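Local coordinates for uncharacterized protein MTH_862 (Methanothermobacter thermautotrophicus, PDB 2R47), which is of unknown function, belongs to a family of uncharacterized archaeal proteins, and is assembled from two copies of the chain, at residues Phe41-Ala46 with Tyr73-Gly78; Gly93-Gly98 with Asp127-Ala132; Pro58-Ser63 with Ile103-Lys108. All coordinates share one frame; numbering follows the deposited sequence.

How the interactions relate
Three contacts are spread over one mixed sheet and its helices. Along the chain the segments come in the order 41-46, 58-63, 73-78, 93-98, 103-108 and 127-132. Interaction 1 closes before interaction 2 opens, while interaction 3 alternates with both. Interaction 1 ties helix 40-48 to the outermost strand 74-78 of this chain; interaction 2 lies on the opposite side of the chain's centre, about 22 Å away between centres. Interactions 2 and 3 are about 15 Å apart between centres and touch, with Leu94 CD2 3.7 Å from Asn59 O. There the loops 58-63 and 93-98 come together at one end of the sheet strands, with helices 103-113 and 128-131 packed on them.

Interaction 1 of 3, residues Phe41-Ala46 with Tyr73-Gly78; sequences FAQLFA and YGVELG
Gln43 and Val75 carry most of this contact, and the polar part rests on one side-chain amide. Gln43 NE2 lies 3.3 Å from Val75 O. The bond is weak, because its N-H...O angle is 128°. The Gln43 chain leaves the helix with CG anti to the carbonyl carbon (chi1 -72°) and stays extended beyond it, which carries the amide across to the strand. The same NE2 has a second, also weak, hydrogen bond to Gln43 OE1 of the second subunit. The amide is therefore shared between strand 74-78 and the partner chain.

The apolar part sits beside it. Val75 CG1 is 4.2 Å from Gln43 CG and 4.4 Å from Ala46 CB, so this methyl lies against one helix face, next to both residues. It is the branch anti to the backbone N. On the other branch, Val75 CG2 lies 3.7 Å from Gln43 O.

Helix 40-48 covers one face of a mixed sheet here, and strand 74-78 is outermost in the sheet of this chain. The two short segments run at 129° to each other, with their axes 8.2 Å apart. Strand 66-71 is the antiparallel neighbour of 74-78, and its Leu68 touches Gln43, Ala46 and Val75, joining helix 40-48 and strand 74-78 from the sheet side.

On the strand, Glu76 OE2 is hydrogen-bonded to Thr71 OG1, while in the loop just before it Tyr73 bonds through O to Thr39 OG1 and through OH to Lys64 O, both of the second subunit.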
ATOM      1  N   PHE A  41       3.674   1.161  -1.071  1.00 14.67           N
ATOM      2  CA  PHE A  41       3.262   2.472  -1.618  1.00 14.68           C
ATOM      3  C   PHE A  41       3.849   2.657  -2.972  1.00 15.28           C
ATOM      4  O   PHE A  41       3.213   3.122  -3.867  1.00 14.48           O
ATOM      5  CB  PHE A  41       3.667   3.592  -0.658  1.00 15.78           C
ATOM      6  CG  PHE A  41       3.034   3.404   0.676  1.00 19.54           C
ATOM      7  CD1 PHE A  41       1.648   3.505   0.808  1.00 23.23           C
ATOM      8  CD2 PHE A  41       3.790   2.957   1.761  1.00 23.40           C
ATOM      9  CE1 PHE A  41       1.032   3.255   2.058  1.00 26.80           C
ATOM     10  CE2 PHE A  41       3.170   2.702   3.007  1.00 25.16           C
ATOM     11  CZ  PHE A  41       1.804   2.853   3.132  1.00 23.17           C
ATOM     12  N   ALA A  42       5.092   2.271  -3.118  1.00 14.60           N
ATOM     13  CA  ALA A  42       5.657   2.306  -4.458  1.00 15.22           C
ATOM     14  C   ALA A  42       4.819   1.447  -5.427  1.00 15.97           C
ATOM     15  O   ALA A  42       4.563   1.852  -6.572  1.00 14.62           O
ATOM     16  CB  ALA A  42       7.118   1.849  -4.396  1.00 14.66           C
ATOM     17  N   GLN A  43       4.371   0.263  -4.984  1.00 15.87           N
ATOM     18  CA  GLN A  43       3.610  -0.639  -5.890  1.00 15.26           C
ATOM     19  C   GLN A  43       2.241  -0.049  -6.214  1.00 16.47           C
ATOM     20  O   GLN A  43       1.756  -0.147  -7.351  1.00 18.64           O
ATOM     21  CB  GLN A  43       3.461  -2.038  -5.244  1.00 15.51           C
ATOM     22  CG  GLN A  43       4.830  -2.736  -5.289  1.00 16.82           C
ATOM     23  CD  GLN A  43       4.974  -3.932  -4.347  1.00 22.09           C
ATOM     24  OE1 GLN A  43       4.902  -3.823  -3.145  1.00 26.92           O
ATOM     25  NE2 GLN A  43       5.278  -5.054  -4.915  1.00 25.09           N
ATOM     26  N   LEU A  44       1.633   0.590  -5.227  1.00 15.64           N
ATOM     27  CA  LEU A  44       0.303   1.194  -5.400  1.00 16.31           C
ATOM     28  C   LEU A  44       0.346   2.323  -6.401  1.00 15.92           C
ATOM     29  O   LEU A  44      -0.475   2.395  -7.337  1.00 16.32           O
ATOM     30  CB  LEU A  44      -0.266   1.688  -4.061  1.00 16.09           C
ATOM     31  CG  LEU A  44      -1.642   2.378  -4.186  1.00 18.03           C
ATOM     32  CD1 LEU A  44      -2.713   1.394  -4.687  1.00 18.64           C
ATOM     33  CD2 LEU A  44      -2.023   2.984  -2.869  1.00 19.06           C
ATOM     34  N   PHE A  45       1.307   3.213  -6.234  1.00 15.42           N
ATOM     35  CA  PHE A  45       1.358   4.379  -7.126  1.00 16.53           C
ATOM     36  C   PHE A  45       1.907   4.044  -8.514  1.00 16.54           C
ATOM     37  O   PHE A  45       1.475   4.636  -9.520  1.00 16.75           O
ATOM     38  CB  PHE A  45       2.074   5.555  -6.438  1.00 15.66           C
ATOM     39  CG  PHE A  45       1.204   6.197  -5.391  1.00 16.10           C
ATOM     40  CD1 PHE A  45       0.334   7.225  -5.748  1.00 17.65           C
ATOM     41  CD2 PHE A  45       1.138   5.686  -4.094  1.00 18.06           C
ATOM     42  CE1 PHE A  45      -0.513   7.826  -4.795  1.00 17.94           C
ATOM     43  CE2 PHE A  45       0.276   6.247  -3.151  1.00 18.90           C
ATOM     44  CZ  PHE A  45      -0.573   7.313  -3.512  1.00 17.51           C
ATOM     45  N   ALA A  46       2.828   3.090  -8.584  1.00 15.60           N
ATOM     46  CA  ALA A  46       3.247   2.509  -9.883  1.00 15.76           C
ATOM     47  C   ALA A  46       2.085   1.914 -10.660  1.00 16.72           C
ATOM     48  O   ALA A  46       1.951   2.140 -11.883  1.00 15.74           O
ATOM     49  CB  ALA A  46       4.345   1.443  -9.675  1.00 16.15           C
ATOM     50  N   TYR A  73      -1.109 -10.566 -10.873  1.00 19.09           N
ATOM     51  CA  TYR A  73      -1.269 -10.327  -9.439  1.00 19.32           C
ATOM     52  C   TYR A  73      -1.176  -8.852  -9.009  1.00 19.71           C
ATOM     53  O   TYR A  73      -1.446  -8.512  -7.823  1.00 19.46           O
ATOM     54  CB  TYR A  73      -0.252 -11.168  -8.659  1.00 18.73           C
ATOM     55  CG  TYR A  73      -0.582 -12.678  -8.645  1.00 18.86           C
ATOM     56  CD1 TYR A  73      -1.340 -13.245  -7.617  1.00 20.10           C
ATOM     57  CD2 TYR A  73      -0.130 -13.520  -9.659  1.00 21.62           C
ATOM     58  CE1 TYR A  73      -1.643 -14.644  -7.601  1.00 22.49           C
ATOM     59  CE2 TYR A  73      -0.447 -14.873  -9.672  1.00 20.57           C
ATOM     60  CZ  TYR A  73      -1.200 -15.437  -8.644  1.00 21.55           C
ATOM     61  OH  TYR A  73      -1.469 -16.790  -8.687  1.00 21.73           O
ATOM     62  N   GLY A  74      -0.851  -7.971  -9.952  1.00 19.58           N
ATOM     63  CA  GLY A  74      -0.660  -6.569  -9.646  1.00 21.02           C
ATOM     64  C   GLY A  74       0.759  -6.233 -10.056  1.00 23.01           C
ATOM     65  O   GLY A  74       1.292  -6.815 -11.008  1.00 24.14           O
ATOM     66  N   VAL A  75       1.363  -5.290  -9.354  1.00 21.10           N
ATOM     67  CA  VAL A  75       2.725  -4.878  -9.619  1.00 22.00           C
ATOM     68  C   VAL A  75       3.663  -5.709  -8.778  1.00 22.14           C
ATOM     69  O   VAL A  75       3.467  -5.805  -7.551  1.00 21.49           O
ATOM     70  CB  VAL A  75       2.905  -3.378  -9.280  1.00 22.54           C
ATOM     71  CG1 VAL A  75       4.349  -2.944  -9.494  1.00 22.56           C
ATOM     72  CG2 VAL A  75       1.970  -2.562 -10.157  1.00 23.02           C
ATOM     73  N   GLU A  76       4.634  -6.341  -9.433  1.00 20.47           N
ATOM     74  CA  GLU A  76       5.636  -7.120  -8.747  1.00 21.40           C
ATOM     75  C   GLU A  76       7.017  -6.612  -9.142  1.00 21.21           C
ATOM     76  O   GLU A  76       7.180  -5.976 -10.179  1.00 21.12           O
ATOM     77  CB  GLU A  76       5.519  -8.622  -9.088  1.00 21.89           C
ATOM     78  CG  GLU A  76       4.121  -9.222  -8.760  1.00 22.21           C
ATOM     79  CD  GLU A  76       4.080 -10.719  -8.962  1.00 24.44           C
ATOM     80  OE1 GLU A  76       4.884 -11.425  -8.314  1.00 27.35           O
ATOM     81  OE2 GLU A  76       3.223 -11.207  -9.727  1.00 25.51           O
ATOM     82  N   LEU A  77       8.010  -6.943  -8.322  1.00 22.68           N
ATOM     83  CA  LEU A  77       9.392  -6.574  -8.601  1.00 22.33           C
ATOM     84  C   LEU A  77       9.997  -7.490  -9.646  1.00 23.56           C
ATOM     85  O   LEU A  77       9.801  -8.698  -9.603  1.00 24.48           O
ATOM     86  CB  LEU A  77      10.196  -6.555  -7.308  1.00 23.18           C
ATOM     87  CG  LEU A  77       9.826  -5.472  -6.293  1.00 23.47           C
ATOM     88  CD1 LEU A  77      10.502  -5.763  -4.961  1.00 26.08           C
ATOM     89  CD2 LEU A  77      10.272  -4.117  -6.798  1.00 24.98           C
ATOM     90  N   GLY A  78      10.684  -6.893 -10.618  1.00 21.70           N
ATOM     91  CA  GLY A  78      11.228  -7.607 -11.756  1.00 22.75           C
ATOM     92  C   GLY A  78      12.753  -7.624 -11.698  1.00 21.38           C
ATOM     93  O   GLY A  78      13.334  -7.715 -10.616  1.00 21.43           O
TER

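Interaction 2 of 3, residues Gly93-Gly98 with Asp127-Ala132; sequences GLSMPG and DMFARA
Ser95 meets three residues of segment 127-132, and its CA-CB bond points toward them. CB is the first atom in contact. It packs on the methyl of Ala132, with Ser95 CB 3.7 Å from Ala132 CB. Ser95 CB also lies 4.0 Å from Phe129 CD1 and approaches that ring obliquely.

At the tip, OG sits between the backbone N and the carbonyl carbon (chi1 67°). This rotation turns OG toward Met128, and Ser95 OG comes within 3.1 Å of Met128 CG. That is a close carbon-oxygen approach and not a hydrogen bond. The hydroxyl's polar partner is Gly92 O, just before the segment. Met128 presents CG by holding it anti to its backbone N (chi1 -159°), and its chain then bends at the next two torsions.

The contact joins two loop-rich parts of the alpha/beta fold. Ser95 ends a 3-10 turn after strand 88-91. Met128 and Phe129 begin the short helix 128-131 that follows strand 118-125. These two strands are parallel neighbours in the sheet, so their following segments pack side by side.

Phe129 also meets the rings of Trp134 and Phe140. A sulfate ion, probably from the crystallisation liquor, lies about 4 Å from the Met128 side chain. Gly93 N makes a weak hydrogen bond to the cysteinesulfonic acid at position 38.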
ATOM      1  N   GLY A  93       9.147   6.982   4.530  1.00 19.60           N
ATOM      2  CA  GLY A  93       9.978   6.141   5.392  1.00 19.28           C
ATOM      3  C   GLY A  93      11.441   6.523   5.336  1.00 19.90           C
ATOM      4  O   GLY A  93      12.165   6.327   6.321  1.00 20.32           O
ATOM      5  N   LEU A  94      11.904   7.081   4.207  1.00 19.09           N
ATOM      6  CA  LEU A  94      13.333   7.481   4.119  1.00 19.51           C
ATOM      7  C   LEU A  94      13.720   8.522   5.169  1.00 20.07           C
ATOM      8  O   LEU A  94      14.918   8.659   5.515  1.00 17.87           O
ATOM      9  CB  LEU A  94      13.671   8.061   2.760  1.00 18.95           C
ATOM     10  CG  LEU A  94      13.619   7.105   1.561  1.00 18.63           C
ATOM     11  CD1 LEU A  94      13.997   7.834   0.258  1.00 16.89           C
ATOM     12  CD2 LEU A  94      14.557   5.955   1.809  1.00 19.20           C
ATOM     13  N   SER A  95      12.723   9.275   5.615  1.00 20.29           N
ATOM     14  CA  SER A  95      12.985  10.403   6.550  1.00 20.90           C
ATOM     15  C   SER A  95      12.926   9.938   8.000  1.00 22.40           C
ATOM     16  O   SER A  95      13.152  10.736   8.925  1.00 21.06           O
ATOM     17  CB  SER A  95      12.012  11.578   6.331  1.00 20.79           C
ATOM     18  OG  SER A  95      10.687  11.248   6.663  1.00 19.98           O
ATOM     19  N   MET A  96      12.610   8.679   8.228  1.00 23.35           N
ATOM     20  CA  MET A  96      12.439   8.176   9.602  0.50 24.61           C
ATOM     21  C   MET A  96      13.792   7.986  10.279  1.00 24.57           C
ATOM     22  O   MET A  96      14.719   7.528   9.655  1.00 23.31           O
ATOM     23  CB  MET A  96      11.653   6.853   9.639  0.50 25.22           C
ATOM     24  CG  MET A  96      12.462   5.628   9.199  0.50 25.49           C
ATOM     25  SD  MET A  96      11.742   4.014   9.546  0.50 27.57           S
ATOM     26  CE  MET A  96      10.697   3.810   8.122  0.50 16.71           C
ATOM     27  N   PRO A  97      13.913   8.357  11.572  1.00 24.30           N
ATOM     28  CA  PRO A  97      15.164   8.113  12.306  1.00 23.52           C
ATOM     29  C   PRO A  97      15.475   6.622  12.451  1.00 22.79           C
ATOM     30  O   PRO A  97      14.551   5.833  12.608  1.00 22.52           O
ATOM     31  CB  PRO A  97      14.910   8.751  13.695  1.00 24.13           C
ATOM     32  CG  PRO A  97      13.695   9.657  13.482  1.00 24.18           C
ATOM     33  CD  PRO A  97      12.899   9.062  12.376  1.00 25.43           C
ATOM     34  N   GLY A  98      16.751   6.240  12.354  1.00 22.01           N
ATOM     35  CA  GLY A  98      17.182   4.868  12.678  1.00 22.19           C
ATOM     36  C   GLY A  98      17.518   4.019  11.470  1.00 22.30           C
ATOM     37  O   GLY A  98      18.033   2.908  11.571  1.00 22.42           O
ATOM     38  N   ASP A 127       2.510  14.034   7.112  1.00 18.64           N
ATOM     39  CA  ASP A 127       3.416  15.190   6.969  1.00 18.42           C
ATOM     40  C   ASP A 127       4.876  14.842   7.284  1.00 19.41           C
ATOM     41  O   ASP A 127       5.625  15.674   7.809  1.00 18.93           O
ATOM     42  CB  ASP A 127       2.945  16.342   7.847  1.00 19.99           C
ATOM     43  CG  ASP A 127       3.170  17.707   7.219  1.00 23.63           C
ATOM     44  OD1 ASP A 127       3.529  17.808   6.006  1.00 21.47           O
ATOM     45  OD2 ASP A 127       2.968  18.692   7.974  1.00 23.54           O
ATOM     46  N   MET A 128       5.269  13.616   6.976  1.00 18.69           N
ATOM     47  CA  MET A 128       6.561  13.111   7.424  1.00 20.25           C
ATOM     48  C   MET A 128       7.700  13.985   6.943  1.00 18.97           C
ATOM     49  O   MET A 128       8.626  14.267   7.715  1.00 19.41           O
ATOM     50  CB  MET A 128       6.768  11.666   6.919  1.00 20.28           C
ATOM     51  CG  MET A 128       7.797  10.868   7.692  1.00 28.25           C
ATOM     52  SD  MET A 128       7.283  10.499   9.397  1.00 33.56           S
ATOM     53  CE  MET A 128       5.723   9.637   9.104  1.00 41.49           C
ATOM     54  N   PHE A 129       7.700  14.375   5.671  1.00 18.37           N
ATOM     55  CA  PHE A 129       8.844  15.125   5.184  1.00 18.06           C
ATOM     56  C   PHE A 129       9.001  16.510   5.834  1.00 19.29           C
ATOM     57  O   PHE A 129      10.116  16.920   6.186  1.00 19.60           O
ATOM     58  CB  PHE A 129       8.808  15.279   3.681  1.00 18.69           C
ATOM     59  CG  PHE A 129       9.108  14.009   2.945  1.00 16.67           C
ATOM     60  CD1 PHE A 129      10.260  13.305   3.233  1.00 16.10           C
ATOM     61  CD2 PHE A 129       8.252  13.551   1.963  1.00 22.35           C
ATOM     62  CE1 PHE A 129      10.575  12.104   2.512  1.00 20.66           C
ATOM     63  CE2 PHE A 129       8.549  12.374   1.247  1.00 19.18           C
ATOM     64  CZ  PHE A 129       9.698  11.662   1.553  1.00 20.03           C
ATOM     65  N   ALA A 130       7.910  17.257   5.916  1.00 19.59           N
ATOM     66  CA  ALA A 130       7.935  18.568   6.585  1.00 20.56           C
ATOM     67  C   ALA A 130       8.466  18.416   8.035  1.00 20.75           C
ATOM     68  O   ALA A 130       9.325  19.184   8.498  1.00 20.27           O
ATOM     69  CB  ALA A 130       6.546  19.134   6.620  1.00 20.79           C
ATOM     70  N   ARG A 131       7.938  17.418   8.722  1.00 19.59           N
ATOM     71  CA  ARG A 131       8.266  17.183  10.147  1.00 20.18           C
ATOM     72  C   ARG A 131       9.743  16.842  10.365  1.00 20.56           C
ATOM     73  O   ARG A 131      10.347  17.237  11.361  1.00 20.43           O
ATOM     74  CB  ARG A 131       7.325  16.135  10.732  1.00 19.77           C
ATOM     75  CG  ARG A 131       5.886  16.654  10.775  1.00 20.80           C
ATOM     76  CD  ARG A 131       4.892  15.572  11.069  1.00 25.10           C
ATOM     77  NE  ARG A 131       5.187  14.872  12.308  1.00 26.00           N
ATOM     78  CZ  ARG A 131       5.008  13.568  12.483  1.00 28.55           C
ATOM     79  NH1 ARG A 131       4.555  12.809  11.467  1.00 25.48           N
ATOM     80  NH2 ARG A 131       5.319  13.028  13.662  1.00 25.01           N
ATOM     81  N   ALA A 132      10.342  16.166   9.386  1.00 20.81           N
ATOM     82  CA  ALA A 132      11.739  15.779   9.455  1.00 20.86           C
ATOM     83  C   ALA A 132      12.716  16.930   9.107  1.00 19.92           C
ATOM     84  O   ALA A 132      13.938  16.799   9.233  1.00 20.37           O
ATOM     85  CB  ALA A 132      11.957  14.581   8.529  1.00 20.11           C
TER

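Interaction 3 of 3, residues Pro58-Ser63 with Ile103-Lys108; sequences PNTDFS and IEDVKK
Thr60 faces helix 103-113 at Val106, their CA atoms 6.1 Å apart. It sits in a type II' beta turn from Pro58 to Asp61, closed by Asp61 N to Pro58 O at 2.9 Å. Segment 103-108 is the first part of the helix. A water joins the two backbones. It donates to Thr60 O at 3.2 Å and to Asp105 O at 2.6 Å.

The Thr60 side chain reaches the helix with both of its branches. Thr60 CG2 is anti to the carbonyl carbon and meets Val106 CG2 at 3.8 Å. On the other branch (chi1 58°), Thr60 OG1 lies 3.6 Å from Asp105 CB, a packing contact. Thr60 crosses each of these side chains at about a right angle. With an alanine here, Val106 CG2 would probably lose its apolar neighbour and Asp105 CB its contact with the hydroxyl, leaving a gap between turn and helix.

Within the loop that leads on to strand 66-71, Asp61 OD1 accepts a 2.7 Å hydrogen bond from Ser63 OG. Phe62 packs on Leu109 and Ala113 further along the helix. Val106 also touches Trp134 of helix 134-137, and Pro58 ends strand 53-58 of the sheet.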
ATOM      1  N   PRO A  58      15.504   0.479  -3.333  1.00 16.90           N
ATOM      2  CA  PRO A  58      15.489   0.199  -1.910  1.00 16.87           C
ATOM      3  C   PRO A  58      16.445   1.124  -1.144  1.00 17.84           C
ATOM      4  O   PRO A  58      17.643   1.213  -1.452  1.00 17.52           O
ATOM      5  CB  PRO A  58      15.923  -1.267  -1.839  1.00 18.36           C
ATOM      6  CG  PRO A  58      16.898  -1.431  -2.993  1.00 16.41           C
ATOM      7  CD  PRO A  58      16.278  -0.540  -4.092  1.00 16.96           C
ATOM      8  N   ASN A  59      15.904   1.795  -0.130  1.00 18.75           N
ATOM      9  CA  ASN A  59      16.652   2.776   0.651  1.00 18.36           C
ATOM     10  C   ASN A  59      17.251   3.806  -0.285  1.00 19.30           C
ATOM     11  O   ASN A  59      16.518   4.454  -0.981  1.00 18.19           O
ATOM     12  CB  ASN A  59      17.688   2.065   1.544  1.00 19.08           C
ATOM     13  CG  ASN A  59      17.021   1.188   2.590  1.00 17.95           C
ATOM     14  OD1 ASN A  59      16.169   1.653   3.346  1.00 18.92           O
ATOM     15  ND2 ASN A  59      17.322  -0.091   2.564  1.00 17.67           N
ATOM     16  N   THR A  60      18.582   3.989  -0.300  1.00 19.54           N
ATOM     17  CA  THR A  60      19.145   4.927  -1.285  1.00 20.54           C
ATOM     18  C   THR A  60      20.105   4.174  -2.234  1.00 21.63           C
ATOM     19  O   THR A  60      21.026   4.758  -2.785  1.00 22.72           O
ATOM     20  CB  THR A  60      19.849   6.132  -0.607  1.00 21.79           C
ATOM     21  OG1 THR A  60      20.885   5.645   0.256  1.00 21.69           O
ATOM     22  CG2 THR A  60      18.852   6.956   0.228  1.00 19.42           C
ATOM     23  N   ASP A  61      19.875   2.880  -2.409  1.00 21.13           N
ATOM     24  CA  ASP A  61      20.759   2.059  -3.221  1.00 22.08           C
ATOM     25  C   ASP A  61      20.233   1.873  -4.636  1.00 20.92           C
ATOM     26  O   ASP A  61      19.628   0.864  -4.944  1.00 20.04           O
ATOM     27  CB  ASP A  61      20.981   0.700  -2.572  1.00 22.07           C
ATOM     28  CG  ASP A  61      22.140  -0.054  -3.188  1.00 25.92           C
ATOM     29  OD1 ASP A  61      22.732   0.422  -4.194  1.00 30.17           O
ATOM     30  OD2 ASP A  61      22.472  -1.113  -2.636  1.00 29.45           O
ATOM     31  N   PHE A  62      20.590   2.814  -5.501  1.00 21.18           N
ATOM     32  CA  PHE A  62      20.199   2.814  -6.907  1.00 21.16           C
ATOM     33  C   PHE A  62      20.645   1.559  -7.651  1.00 20.89           C
ATOM     34  O   PHE A  62      19.937   1.042  -8.504  1.00 19.49           O
ATOM     35  CB  PHE A  62      20.800   4.079  -7.498  1.00 22.59           C
ATOM     36  CG  PHE A  62      20.425   4.359  -8.890  1.00 25.20           C
ATOM     37  CD1 PHE A  62      19.093   4.274  -9.310  1.00 25.45           C
ATOM     38  CD2 PHE A  62      21.411   4.794  -9.801  1.00 26.29           C
ATOM     39  CE1 PHE A  62      18.735   4.596 -10.629  1.00 26.23           C
ATOM     40  CE2 PHE A  62      21.060   5.114 -11.132  1.00 28.37           C
ATOM     41  CZ  PHE A  62      19.728   4.991 -11.540  1.00 27.92           C
ATOM     42  N   SER A  63      21.835   1.051  -7.317  1.00 21.31           N
ATOM     43  CA  SER A  63      22.356  -0.156  -7.950  1.00 21.37           C
ATOM     44  C   SER A  63      21.488  -1.390  -7.727  1.00 20.96           C
ATOM     45  O   SER A  63      21.546  -2.322  -8.548  1.00 20.71           O
ATOM     46  CB  SER A  63      23.813  -0.425  -7.511  1.00 22.49           C
ATOM     47  OG  SER A  63      23.858  -0.977  -6.190  1.00 24.15           O
ATOM     48  N   ILE A 103      20.762  12.260   5.182  1.00 26.78           N
ATOM     49  CA  ILE A 103      20.450  13.258   4.161  1.00 26.92           C
ATOM     50  C   ILE A 103      21.487  13.286   3.047  1.00 27.04           C
ATOM     51  O   ILE A 103      21.138  13.501   1.892  1.00 27.85           O
ATOM     52  CB  ILE A 103      20.248  14.684   4.767  1.00 26.90           C
ATOM     53  CG1 ILE A 103      19.490  15.598   3.787  1.00 27.94           C
ATOM     54  CG2 ILE A 103      21.588  15.310   5.243  1.00 27.80           C
ATOM     55  CD1 ILE A 103      18.029  15.199   3.553  1.00 26.09           C
ATOM     56  N   GLU A 104      22.754  13.053   3.385  1.00 26.18           N
ATOM     57  CA  GLU A 104      23.757  13.059   2.329  0.60 26.31           C
ATOM     58  C   GLU A 104      23.641  11.858   1.391  1.00 25.44           C
ATOM     59  O   GLU A 104      23.920  12.022   0.201  1.00 24.95           O
ATOM     60  CB  GLU A 104      25.183  13.259   2.858  0.60 26.49           C
ATOM     61  CG  GLU A 104      25.442  14.660   3.458  0.60 29.66           C
ATOM     62  CD  GLU A 104      25.201  15.841   2.501  0.60 33.32           C
ATOM     63  OE1 GLU A 104      25.577  15.755   1.304  0.60 34.95           O
ATOM     64  OE2 GLU A 104      24.643  16.867   2.967  0.60 33.42           O
ATOM     65  N   ASP A 105      23.195  10.694   1.882  1.00 24.29           N
ATOM     66  CA  ASP A 105      22.974   9.525   1.019  1.00 24.99           C
ATOM     67  C   ASP A 105      21.765   9.774   0.129  1.00 24.71           C
ATOM     68  O   ASP A 105      21.721   9.320  -1.030  1.00 23.14           O
ATOM     69  CB  ASP A 105      22.773   8.230   1.810  1.00 25.37           C
ATOM     70  CG  ASP A 105      24.069   7.720   2.467  1.00 28.00           C
ATOM     71  OD1 ASP A 105      25.174   7.872   1.907  1.00 31.20           O
ATOM     72  OD2 ASP A 105      23.959   7.166   3.568  1.00 33.14           O
ATOM     73  N   VAL A 106      20.783  10.481   0.691  1.00 24.21           N
ATOM     74  CA  VAL A 106      19.594  10.899  -0.087  1.00 23.93           C
ATOM     75  C   VAL A 106      19.973  11.879  -1.197  1.00 24.15           C
ATOM     76  O   VAL A 106      19.525  11.737  -2.326  1.00 23.24           O
ATOM     77  CB  VAL A 106      18.453  11.466   0.814  1.00 24.13           C
ATOM     78  CG1 VAL A 106      17.344  12.051  -0.036  1.00 23.77           C
ATOM     79  CG2 VAL A 106      17.875  10.340   1.726  1.00 23.61           C
ATOM     80  N   LYS A 107      20.796  12.868  -0.889  1.00 24.02           N
ATOM     81  CA  LYS A 107      21.207  13.818  -1.914  1.00 23.65           C
ATOM     82  C   LYS A 107      22.043  13.156  -2.997  1.00 23.70           C
ATOM     83  O   LYS A 107      21.998  13.570  -4.164  1.00 23.78           O
ATOM     84  CB  LYS A 107      21.972  14.986  -1.310  1.00 23.58           C
ATOM     85  CG  LYS A 107      21.166  15.878  -0.421  1.00 24.93           C
ATOM     86  CD  LYS A 107      22.180  16.855   0.191  1.00 28.22           C
ATOM     87  CE  LYS A 107      21.567  17.819   1.116  1.00 31.77           C
ATOM     88  NZ  LYS A 107      22.671  18.546   1.838  1.00 35.29           N
ATOM     89  N   LYS A 108      22.830  12.150  -2.615  1.00 23.72           N
ATOM     90  CA  LYS A 108      23.625  11.413  -3.607  1.00 23.31           C
ATOM     91  C   LYS A 108      22.690  10.614  -4.506  1.00 22.48           C
ATOM     92  O   LYS A 108      22.931  10.486  -5.699  1.00 22.80           O
ATOM     93  CB  LYS A 108      24.605  10.455  -2.933  1.00 23.39           C
ATOM     94  CG  LYS A 108      25.437   9.665  -3.937  1.00 26.09           C
ATOM     95  CD  LYS A 108      26.534  10.541  -4.553  1.00 32.71           C
ATOM     96  CE  LYS A 108      27.358   9.778  -5.601  1.00 38.26           C
ATOM     97  NZ  LYS A 108      27.516   8.327  -5.248  1.00 39.65           N
TER
HETATM   98  O   HOH W   1      22.903   7.358  -2.265  1.00 36.89           O